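Side-chain contacts in putative rubredoxin reductase (Rhodopseudomonas palustris, PDB 3FG2), which probably passes electrons from NADH through its bound FAD to the ferredoxin partner of the CYP199A2 cytochrome system: residues 150-155 against 329-334; 184-189 against 352-357; 363-368 against 374-379. All coordinates share one frame; numbering follows the deposited sequence.

Contact 1 (150-155 against 329-334). With FAD (flavin-adenine dinucleotide), chain B.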
loop_
_atom_site.group_PDB
_atom_site.type_symbol
_atom_site.label_atom_id
_atom_site.label_comp_id
_atom_site.label_asym_id
_atom_site.label_seq_id
_atom_site.Cartn_x
_atom_site.Cartn_y
_atom_site.Cartn_z
ATOM N N ALA A 150 5.862 2.511 -12.787
ATOM C CA ALA A 150 7.087 2.240 -12.044
ATOM C C ALA A 150 6.956 2.489 -10.541
ATOM O O ALA A 150 7.857 3.039 -9.912
ATOM C CB ALA A 150 8.234 3.067 -12.616
ATOM N N GLY A 151 5.825 2.090 -9.974
ATOM C CA GLY A 151 5.627 2.250 -8.549
ATOM C C GLY A 151 6.295 1.075 -7.863
ATOM O O GLY A 151 6.892 0.230 -8.540
ATOM N N PHE A 152 6.209 1.008 -6.537
ATOM C CA PHE A 152 6.825 -0.090 -5.796
ATOM C C PHE A 152 6.425 -1.459 -6.337
ATOM O O PHE A 152 7.273 -2.287 -6.672
ATOM C CB PHE A 152 6.439 -0.044 -4.314
ATOM C CG PHE A 152 6.965 1.145 -3.581
ATOM C CD1 PHE A 152 8.309 1.500 -3.674
ATOM C CD2 PHE A 152 6.122 1.904 -2.771
ATOM C CE1 PHE A 152 8.807 2.588 -2.973
ATOM C CE2 PHE A 152 6.614 3.000 -2.065
ATOM C CZ PHE A 152 7.963 3.339 -2.169
ATOM N N ILE A 153 5.121 -1.693 -6.412
ATOM C CA ILE A 153 4.612 -2.975 -6.867
ATOM C C ILE A 153 5.123 -3.359 -8.248
ATOM O O ILE A 153 5.595 -4.474 -8.452
ATOM C CB ILE A 153 3.074 -2.978 -6.853
ATOM C CG1 ILE A 153 2.589 -2.706 -5.427
ATOM C CG2 ILE A 153 2.544 -4.328 -7.354
ATOM C CD1 ILE A 153 1.102 -2.523 -5.300
ATOM N N GLY A 154 5.036 -2.435 -9.193
ATOM C CA GLY A 154 5.500 -2.720 -10.535
ATOM C C GLY A 154 6.941 -3.195 -10.592
ATOM O O GLY A 154 7.256 -4.132 -11.331
ATOM N N LEU A 155 7.822 -2.558 -9.822
ATOM C CA LEU A 155 9.232 -2.930 -9.827
ATOM C C LEU A 155 9.490 -4.218 -9.064
ATOM O O LEU A 155 10.340 -5.017 -9.458
ATOM C CB LEU A 155 10.088 -1.796 -9.259
ATOM C CG LEU A 155 10.085 -0.505 -10.101
ATOM C CD1 LEU A 155 10.975 0.545 -9.448
ATOM C CD2 LEU A 155 10.585 -0.802 -11.510
ATOM N N LEU A 329 14.389 -1.698 0.471
ATOM C CA LEU A 329 14.227 -0.259 0.603
ATOM C C LEU A 329 13.343 0.009 1.808
ATOM O O LEU A 329 12.243 -0.536 1.917
ATOM C CB LEU A 329 13.543 0.320 -0.638
ATOM C CG LEU A 329 13.681 1.814 -0.989
ATOM C CD1 LEU A 329 12.432 2.260 -1.740
ATOM C CD2 LEU A 329 13.868 2.666 0.237
ATOM N N GLN A 330 13.826 0.843 2.714
ATOM C CA GLN A 330 13.050 1.202 3.884
ATOM C C GLN A 330 12.954 2.718 3.950
ATOM O O GLN A 330 13.948 3.425 3.774
ATOM C CB GLN A 330 13.696 0.658 5.156
ATOM C CG GLN A 330 13.587 -0.839 5.304
ATOM C CD GLN A 330 14.442 -1.341 6.435
ATOM O OE1 GLN A 330 15.663 -1.194 6.411
ATOM N NE2 GLN A 330 13.811 -1.929 7.439
ATOM N N ILE A 331 11.749 3.214 4.193
ATOM C CA ILE A 331 11.535 4.645 4.273
ATOM C C ILE A 331 10.823 4.968 5.563
ATOM O O ILE A 331 9.855 4.298 5.910
ATOM C CB ILE A 331 10.627 5.156 3.141
ATOM C CG1 ILE A 331 11.153 4.701 1.782
ATOM C CG2 ILE A 331 10.554 6.679 3.192
ATOM C CD1 ILE A 331 10.240 5.078 0.617
ATOM N N VAL A 332 11.310 5.973 6.284
ATOM C CA VAL A 332 10.645 6.407 7.500
ATOM C C VAL A 332 10.461 7.918 7.378
ATOM O O VAL A 332 11.433 8.662 7.177
ATOM C CB VAL A 332 11.454 6.076 8.775
ATOM C CG1 VAL A 332 12.845 6.703 8.711
ATOM C CG2 VAL A 332 10.698 6.588 9.999
ATOM N N GLY A 333 9.209 8.361 7.477
ATOM C CA GLY A 333 8.901 9.780 7.365
ATOM C C GLY A 333 8.352 10.130 5.990
ATOM O O GLY A 333 8.375 9.304 5.077
ATOM N N LEU A 334 7.846 11.351 5.836
ATOM C CA LEU A 334 7.302 11.808 4.557
ATOM C C LEU A 334 8.311 12.779 3.936
ATOM O O LEU A 334 8.620 13.815 4.528
ATOM C CB LEU A 334 5.954 12.501 4.785
ATOM C CG LEU A 334 4.854 11.636 5.428
ATOM C CD1 LEU A 334 3.663 12.489 5.843
ATOM C CD2 LEU A 334 4.417 10.565 4.443
HETATM P PA FAD B . -6.739 -3.702 2.150
HETATM O O1A FAD B . -6.757 -3.448 0.686
HETATM O O2A FAD B . -5.838 -4.548 2.704
HETATM O O5B FAD B . -8.077 -4.445 2.301
HETATM C C5B FAD B . -9.374 -3.914 1.883
HETATM C C4B FAD B . -10.324 -5.129 1.963
HETATM O O4B FAD B . -11.703 -4.598 2.001
HETATM C C3B FAD B . -10.283 -6.088 0.758
HETATM O O3B FAD B . -10.209 -7.448 1.049
HETATM C C2B FAD B . -11.469 -5.629 -0.042
HETATM O O2B FAD B . -11.914 -6.569 -0.971
HETATM C C1B FAD B . -12.472 -5.405 1.050
HETATM N N9A FAD B . -13.622 -4.551 0.746
HETATM C C8A FAD B . -13.636 -3.434 -0.051
HETATM N N7A FAD B . -14.838 -2.876 -0.139
HETATM C C5A FAD B . -15.650 -3.656 0.632
HETATM C C6A FAD B . -17.095 -3.571 0.942
HETATM N N6A FAD B . -17.900 -2.643 0.479
HETATM N N1A FAD B . -17.566 -4.563 1.779
HETATM C C2A FAD B . -16.759 -5.553 2.287
HETATM N N3A FAD B . -15.433 -5.702 2.053
HETATM C C4A FAD B . -14.921 -4.727 1.217
HETATM N N1 FAD B . 2.607 -1.745 2.285
HETATM C C2 FAD B . 3.750 -1.739 2.970
HETATM O O2 FAD B . 3.904 -1.028 3.917
HETATM N N3 FAD B . 4.854 -2.582 2.616
HETATM C C4 FAD B . 4.783 -3.453 1.542
HETATM O O4 FAD B . 5.739 -4.158 1.274
HETATM C C4X FAD B . 3.534 -3.472 0.786
HETATM N N5 FAD B . 3.401 -4.310 -0.270
HETATM C C5X FAD B . 2.202 -4.311 -0.960
HETATM C C6 FAD B . 2.076 -5.208 -2.058
HETATM C C7 FAD B . 0.916 -5.286 -2.801
HETATM C C7M FAD B . 0.834 -6.259 -3.961
HETATM C C8 FAD B . -0.225 -4.427 -2.463
HETATM C C8M FAD B . -1.527 -4.461 -3.231
HETATM C C9 FAD B . -0.111 -3.531 -1.380
HETATM C C9A FAD B . 1.087 -3.468 -0.626
HETATM N N10 FAD B . 1.269 -2.578 0.514
HETATM C C10 FAD B . 2.444 -2.570 1.211
HETATM C "C1'" FAD B . 0.127 -1.704 0.882
HETATM C "C2'" FAD B . -0.773 -2.405 1.945
HETATM O "O2'" FAD B . -1.169 -3.657 1.430
HETATM C "C3'" FAD B . -1.966 -1.509 2.207
HETATM O "O3'" FAD B . -1.522 -0.269 2.746
HETATM C "C4'" FAD B . -2.910 -2.181 3.189
HETATM O "O4'" FAD B . -3.370 -3.453 2.662
HETATM C "C5'" FAD B . -4.089 -1.268 3.422
HETATM O "O5'" FAD B . -5.065 -2.017 4.411
HETATM P P FAD B . -6.548 -1.828 4.265
HETATM O O1P FAD B . -7.095 -2.700 5.432
HETATM O O2P FAD B . -6.962 -0.497 4.280
HETATM O O3P FAD B . -7.009 -2.376 2.986
#
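F152 reaches from the first turn of helix 152-163 to two aliphatic tips on strand 327-333, a small example of an aromatic ring bridging two domains. Its CE1 lies 3.8 Å from CD1 of L329, and its CZ is 4.0 Å from CD1 of I331. Both methyls come up obliquely to the far rim of the ring. L329 crosses the phenylalanine at about a right angle, while I331 runs at a slant to it; these two residues, one apart on the strand, point to the same side of the sheet. No hydrogen bond joins the segments, and the buried surface is small, 85 Å² in all.

The reach of F152 follows from its first torsion: CG is anti to the carbonyl carbon (chi1 -66°), which carries the ring off the helix start toward the strand. Around this first shell, M178 and V181 touch the same ring, as do S322 and Q324 of the adjoining strand 319-324, and F190 of helix 184-196 packs on L329.

The next residue, I153, serves the cofactor: its CD1 sits 3.7 Å from C8 of the flavin, at the dimethylbenzene end. Further back, G151 holds the N-cap position, right before the helix, and its O accepts the backbone N of L155 at 3.2 Å. A150 N is hydrogen-bonded to OE2 of E172.

G151 and G154 belong to a GxGxxG pattern with G149, consistent with the strand-turn-helix of a second Rossmann-type nucleotide-binding fold, here probably the one for NADH, met by the C-terminal reductase domain beside the flavin.

Contact 2 (184-189 against 352-357)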
loop_
_atom_site.group_PDB
_atom_site.type_symbol
_atom_site.label_atom_id
_atom_site.label_comp_id
_atom_site.label_asym_id
_atom_site.label_seq_id
_atom_site.Cartn_x
_atom_site.Cartn_y
_atom_site.Cartn_z
ATOM N N PRO A 184 15.086 11.496 -6.094
ATOM C CA PRO A 184 15.932 11.101 -7.228
ATOM C C PRO A 184 17.080 10.117 -6.981
ATOM O O PRO A 184 17.321 9.237 -7.808
ATOM C CB PRO A 184 16.426 12.441 -7.772
ATOM C CG PRO A 184 15.274 13.355 -7.478
ATOM C CD PRO A 184 14.929 12.959 -6.056
ATOM N N GLU A 185 17.792 10.258 -5.866
ATOM C CA GLU A 185 18.907 9.354 -5.590
ATOM C C GLU A 185 18.445 7.902 -5.461
ATOM O O GLU A 185 19.186 6.979 -5.797
ATOM C CB GLU A 185 19.659 9.772 -4.323
ATOM C CG GLU A 185 20.089 11.234 -4.283
ATOM C CD GLU A 185 18.905 12.199 -4.077
ATOM O OE1 GLU A 185 17.934 11.835 -3.363
ATOM O OE2 GLU A 185 18.956 13.331 -4.618
ATOM N N ILE A 186 17.227 7.696 -4.972
ATOM C CA ILE A 186 16.701 6.342 -4.842
ATOM C C ILE A 186 16.283 5.811 -6.212
ATOM O O ILE A 186 16.583 4.664 -6.560
ATOM C CB ILE A 186 15.494 6.289 -3.872
ATOM C CG1 ILE A 186 15.929 6.756 -2.476
ATOM C CG2 ILE A 186 14.939 4.876 -3.795
ATOM C CD1 ILE A 186 17.100 5.973 -1.894
ATOM N N SER A 187 15.606 6.646 -6.997
ATOM C CA SER A 187 15.180 6.238 -8.333
ATOM C C SER A 187 16.393 5.829 -9.151
ATOM O O SER A 187 16.411 4.771 -9.776
ATOM C CB SER A 187 14.468 7.381 -9.050
ATOM O OG SER A 187 13.357 7.831 -8.306
ATOM N N SER A 188 17.410 6.682 -9.138
ATOM C CA SER A 188 18.638 6.425 -9.876
ATOM C C SER A 188 19.227 5.054 -9.529
ATOM O O SER A 188 19.502 4.249 -10.419
ATOM C CB SER A 188 19.656 7.529 -9.578
ATOM O OG SER A 188 20.877 7.302 -10.258
ATOM N N TYR A 189 19.412 4.791 -8.237
ATOM C CA TYR A 189 19.972 3.515 -7.789
ATOM C C TYR A 189 19.191 2.329 -8.348
ATOM O O TYR A 189 19.764 1.394 -8.911
ATOM C CB TYR A 189 19.967 3.420 -6.253
ATOM C CG TYR A 189 20.393 2.057 -5.738
ATOM C CD1 TYR A 189 21.740 1.669 -5.752
ATOM C CD2 TYR A 189 19.447 1.130 -5.297
ATOM C CE1 TYR A 189 22.135 0.388 -5.346
ATOM C CE2 TYR A 189 19.829 -0.161 -4.885
ATOM C CZ TYR A 189 21.175 -0.522 -4.914
ATOM O OH TYR A 189 21.554 -1.789 -4.514
ATOM N N PHE A 352 23.354 2.243 1.578
ATOM C CA PHE A 352 23.431 3.662 1.866
ATOM C C PHE A 352 22.039 4.169 2.193
ATOM O O PHE A 352 21.048 3.444 2.052
ATOM C CB PHE A 352 23.956 4.401 0.634
ATOM C CG PHE A 352 22.971 4.447 -0.498
ATOM C CD1 PHE A 352 22.027 5.467 -0.576
ATOM C CD2 PHE A 352 22.939 3.434 -1.449
ATOM C CE1 PHE A 352 21.068 5.474 -1.577
ATOM C CE2 PHE A 352 21.980 3.429 -2.460
ATOM C CZ PHE A 352 21.043 4.450 -2.525
ATOM N N SER A 353 21.972 5.424 2.608
ATOM C CA SER A 353 20.704 6.047 2.940
ATOM C C SER A 353 20.678 7.479 2.414
ATOM O O SER A 353 21.717 8.140 2.294
ATOM C CB SER A 353 20.486 6.053 4.460
ATOM O OG SER A 353 20.404 4.736 4.980
ATOM N N ALA A 354 19.487 7.947 2.080
ATOM C CA ALA A 354 19.333 9.308 1.615
ATOM C C ALA A 354 18.630 10.048 2.747
ATOM O O ALA A 354 17.455 9.790 3.037
ATOM C CB ALA A 354 18.493 9.346 0.351
ATOM N N PHE A 355 19.359 10.939 3.415
ATOM C CA PHE A 355 18.771 11.716 4.494
ATOM C C PHE A 355 18.139 12.929 3.839
ATOM O O PHE A 355 18.822 13.787 3.286
ATOM C CB PHE A 355 19.840 12.128 5.516
ATOM C CG PHE A 355 20.218 11.030 6.467
ATOM C CD1 PHE A 355 20.648 9.795 5.991
ATOM C CD2 PHE A 355 20.146 11.230 7.841
ATOM C CE1 PHE A 355 20.998 8.775 6.867
ATOM C CE2 PHE A 355 20.494 10.215 8.731
ATOM C CZ PHE A 355 20.921 8.983 8.240
ATOM N N CYS A 356 16.817 12.990 3.888
ATOM C CA CYS A 356 16.103 14.083 3.259
ATOM C C CYS A 356 15.751 15.177 4.242
ATOM O O CYS A 356 15.204 14.911 5.321
ATOM C CB CYS A 356 14.836 13.545 2.607
ATOM S SG CYS A 356 15.154 12.078 1.630
ATOM N N TYR A 357 16.058 16.409 3.848
ATOM C CA TYR A 357 15.782 17.579 4.666
ATOM C C TYR A 357 14.887 18.598 3.978
ATOM O O TYR A 357 14.756 18.619 2.748
ATOM C CB TYR A 357 17.078 18.293 5.032
ATOM C CG TYR A 357 18.027 17.493 5.874
ATOM C CD1 TYR A 357 18.742 16.426 5.334
ATOM C CD2 TYR A 357 18.226 17.813 7.217
ATOM C CE1 TYR A 357 19.635 15.698 6.104
ATOM C CE2 TYR A 357 19.117 17.090 7.999
ATOM C CZ TYR A 357 19.820 16.036 7.437
ATOM O OH TYR A 357 20.716 15.331 8.206
#
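The ring of Y189 receives the edge of F352 on one face, a T-shaped pair with centroids 5.4 Å apart and planes at 72°. CE2 of F352 hangs over that face, displaced toward the rim, and comes within 3.7 Å of CD1 of Y189. CZ of the same phenylalanine edge lies 4.0 Å from the tyrosine CB. At another point of the F352 rim, CE1 meets CD1 of I186 obliquely at 4.0 Å, and this methyl also approaches CB of A354. The phenylalanine CG sits between the backbone N and the carbonyl carbon (chi1 71°), a crowded position that swings the ring from the strand toward the helix. Trimming F352 to an alanine would probably open a gap between helix and strand beside I186 and Y189 and deprive the tyrosine face of its edge partner. The hydroxyl of Y189 is held separately, by a hydrogen bond to D327, which fixes the far end of the ring.

The axes of segments 184-189 and 352-357 come within 9.2 Å and run nearly antiparallel, at 155°. This is apolar helix-on-sheet packing, in which a helix of the pyridine nucleotide-disulphide oxidoreductase region lies against the antiparallel sheet of the reductase C-terminal domain.

Contact 3 (363-368 against 374-379)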
loop_
_atom_site.group_PDB
_atom_site.type_symbol
_atom_site.label_atom_id
_atom_site.label_comp_id
_atom_site.label_asym_id
_atom_site.label_seq_id
_atom_site.Cartn_x
_atom_site.Cartn_y
_atom_site.Cartn_z
ATOM N N ILE A 363 13.437 15.302 7.497
ATOM C CA ILE A 363 12.031 14.961 7.341
ATOM C C ILE A 363 11.833 13.486 7.026
ATOM O O ILE A 363 10.738 12.953 7.178
ATOM C CB ILE A 363 11.362 15.795 6.232
ATOM C CG1 ILE A 363 12.179 15.704 4.945
ATOM C CG2 ILE A 363 11.226 17.247 6.683
ATOM C CD1 ILE A 363 11.422 16.193 3.722
ATOM N N GLY A 364 12.891 12.819 6.581
ATOM C CA GLY A 364 12.759 11.406 6.283
ATOM C C GLY A 364 14.055 10.741 5.898
ATOM O O GLY A 364 15.014 11.418 5.514
ATOM N N ILE A 365 14.088 9.414 6.011
ATOM C CA ILE A 365 15.271 8.645 5.648
ATOM C C ILE A 365 14.868 7.482 4.763
ATOM O O ILE A 365 14.007 6.682 5.133
ATOM C CB ILE A 365 15.987 8.038 6.857
ATOM C CG1 ILE A 365 16.362 9.117 7.867
ATOM C CG2 ILE A 365 17.246 7.325 6.390
ATOM C CD1 ILE A 365 17.111 8.560 9.084
ATOM N N GLU A 366 15.505 7.396 3.601
ATOM C CA GLU A 366 15.257 6.334 2.635
ATOM C C GLU A 366 16.526 5.487 2.646
ATOM O O GLU A 366 17.566 5.915 2.146
ATOM C CB GLU A 366 15.035 6.941 1.252
ATOM C CG GLU A 366 13.978 8.040 1.214
ATOM C CD GLU A 366 14.083 8.882 -0.049
ATOM O OE1 GLU A 366 15.171 9.458 -0.289
ATOM O OE2 GLU A 366 13.087 8.967 -0.801
ATOM N N SER A 367 16.435 4.295 3.221
ATOM C CA SER A 367 17.585 3.407 3.346
ATOM C C SER A 367 17.572 2.179 2.452
ATOM O O SER A 367 16.609 1.425 2.450
ATOM C CB SER A 367 17.712 2.947 4.799
ATOM O OG SER A 367 17.690 4.047 5.690
ATOM N N VAL A 368 18.651 1.975 1.705
ATOM C CA VAL A 368 18.774 0.813 0.833
ATOM C C VAL A 368 19.729 -0.172 1.496
ATOM O O VAL A 368 20.904 0.138 1.698
ATOM C CB VAL A 368 19.339 1.188 -0.552
ATOM C CG1 VAL A 368 19.707 -0.074 -1.323
ATOM C CG2 VAL A 368 18.318 1.987 -1.326
ATOM N N HIS A 374 17.569 3.091 9.278
ATOM C CA HIS A 374 16.116 3.090 9.401
ATOM C C HIS A 374 15.694 3.107 10.870
ATOM O O HIS A 374 14.752 3.811 11.251
ATOM C CB HIS A 374 15.525 1.856 8.711
ATOM C CG HIS A 374 14.029 1.831 8.702
ATOM N ND1 HIS A 374 13.274 2.764 8.024
ATOM C CD2 HIS A 374 13.147 0.999 9.308
ATOM C CE1 HIS A 374 11.991 2.510 8.213
ATOM N NE2 HIS A 374 11.887 1.446 8.988
ATOM N N VAL A 375 16.385 2.326 11.693
ATOM C CA VAL A 375 16.070 2.271 13.121
ATOM C C VAL A 375 16.351 3.635 13.741
ATOM O O VAL A 375 15.658 4.064 14.657
ATOM C CB VAL A 375 16.910 1.183 13.838
ATOM C CG1 VAL A 375 16.760 1.303 15.348
ATOM C CG2 VAL A 375 16.457 -0.191 13.375
ATOM N N PHE A 376 17.372 4.311 13.225
ATOM C CA PHE A 376 17.741 5.638 13.702
ATOM C C PHE A 376 16.588 6.607 13.453
ATOM O O PHE A 376 16.187 7.356 14.343
ATOM C CB PHE A 376 18.988 6.144 12.975
ATOM C CG PHE A 376 19.328 7.571 13.289
ATOM C CD1 PHE A 376 19.764 7.931 14.560
ATOM C CD2 PHE A 376 19.180 8.560 12.328
ATOM C CE1 PHE A 376 20.049 9.258 14.867
ATOM C CE2 PHE A 376 19.462 9.886 12.623
ATOM C CZ PHE A 376 19.899 10.237 13.899
ATOM N N GLY A 377 16.060 6.591 12.234
ATOM C CA GLY A 377 14.952 7.465 11.910
ATOM C C GLY A 377 13.695 7.136 12.701
ATOM O O GLY A 377 13.053 8.030 13.257
ATOM N N ARG A 378 13.346 5.851 12.764
ATOM C CA ARG A 378 12.151 5.406 13.482
ATOM C C ARG A 378 12.137 5.865 14.933
ATOM O O ARG A 378 11.079 6.011 15.529
ATOM C CB ARG A 378 12.026 3.874 13.422
ATOM C CG ARG A 378 11.694 3.307 12.028
ATOM C CD ARG A 378 10.185 3.303 11.737
ATOM N NE ARG A 378 9.481 2.291 12.523
ATOM C CZ ARG A 378 9.483 0.985 12.256
ATOM N NH1 ARG A 378 10.147 0.513 11.211
ATOM N NH2 ARG A 378 8.838 0.143 13.051
ATOM N N LYS A 379 13.314 6.102 15.497
ATOM C CA LYS A 379 13.410 6.540 16.884
ATOM C C LYS A 379 13.458 8.064 17.018
ATOM O O LYS A 379 12.782 8.643 17.867
ATOM C CB LYS A 379 14.658 5.923 17.532
ATOM C CG LYS A 379 15.076 6.530 18.876
ATOM C CD LYS A 379 14.014 6.354 19.959
ATOM C CE LYS A 379 14.449 6.988 21.291
ATOM N NZ LYS A 379 15.702 6.390 21.849
HETATM O O HOH W 1 15.123 4.487 6.731
#
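A single water joins strand to helix where no direct hydrogen bond does: it donates to I365 O and is also bonded to S367 OG and H374 ND1, each of the two at 2.8 Å. Three groups thus grip it, one backbone and two side-chain. The water lies at the edge of the imidazole, in its plane, so the ring is held on its ND1 side. At its other nitrogen, NE2 accepts from NH1 of R378 at 3.0 Å; the histidine nitrogen lies in the guanidinium plane, whereas the arginine nitrogen is tilted 25° from the imidazole plane. The R378 chain folds back over the histidine, placing CG on one face of the ring, 3.6 Å above its plane. Beyond, the guanidinium makes a cation-pi contact with W319.

Apolar contact lies alongside. CD1 of I365 touches the CA of G377 at 3.7 Å and comes to the edge of the F376 ring, near its plane, 3.8 Å from CD2. The isoleucine crosses the phenylalanine at roughly a right angle. With CG1 anti to the carbonyl carbon (chi1 -56°) and the chain extended beyond it, the side chain carries this methyl to the helix. A CB on G377 would point toward the strand and come tightly upon it, so the glycine allows the close approach. S367 OG also bonds to S353 OG on the neighbouring strand 351-358, which ties the water site into the sheet.

The chemistry implies a histidine held at both ring nitrogens. Because NE2 accepts from the arginine, the ring is probably neutral, and the nearby positive guanidinium would be likely to disfavour a second proton.

In the fold
The three contacts gather on one antiparallel sheet of the C-terminal domain, their centres 11 to 13 Å apart. Strand 361-368, used by contact 3, is the middle one, between strand 327-333 of contact 1 and strand 351-358 of contact 2, and backbone bonds join it to both. Helices 152-163 and 184-196 bring in the pyridine nucleotide-disulphide oxidoreductase region, whereas helix 371-380 follows the middle strand after a short turn. Along the chain contacts 1 and 2 cross, and contact 3 opens after both have closed. Thus two contacts join the domain to the nucleotide-binding region, contact 1 beside the flavin, while the third builds the domain itself.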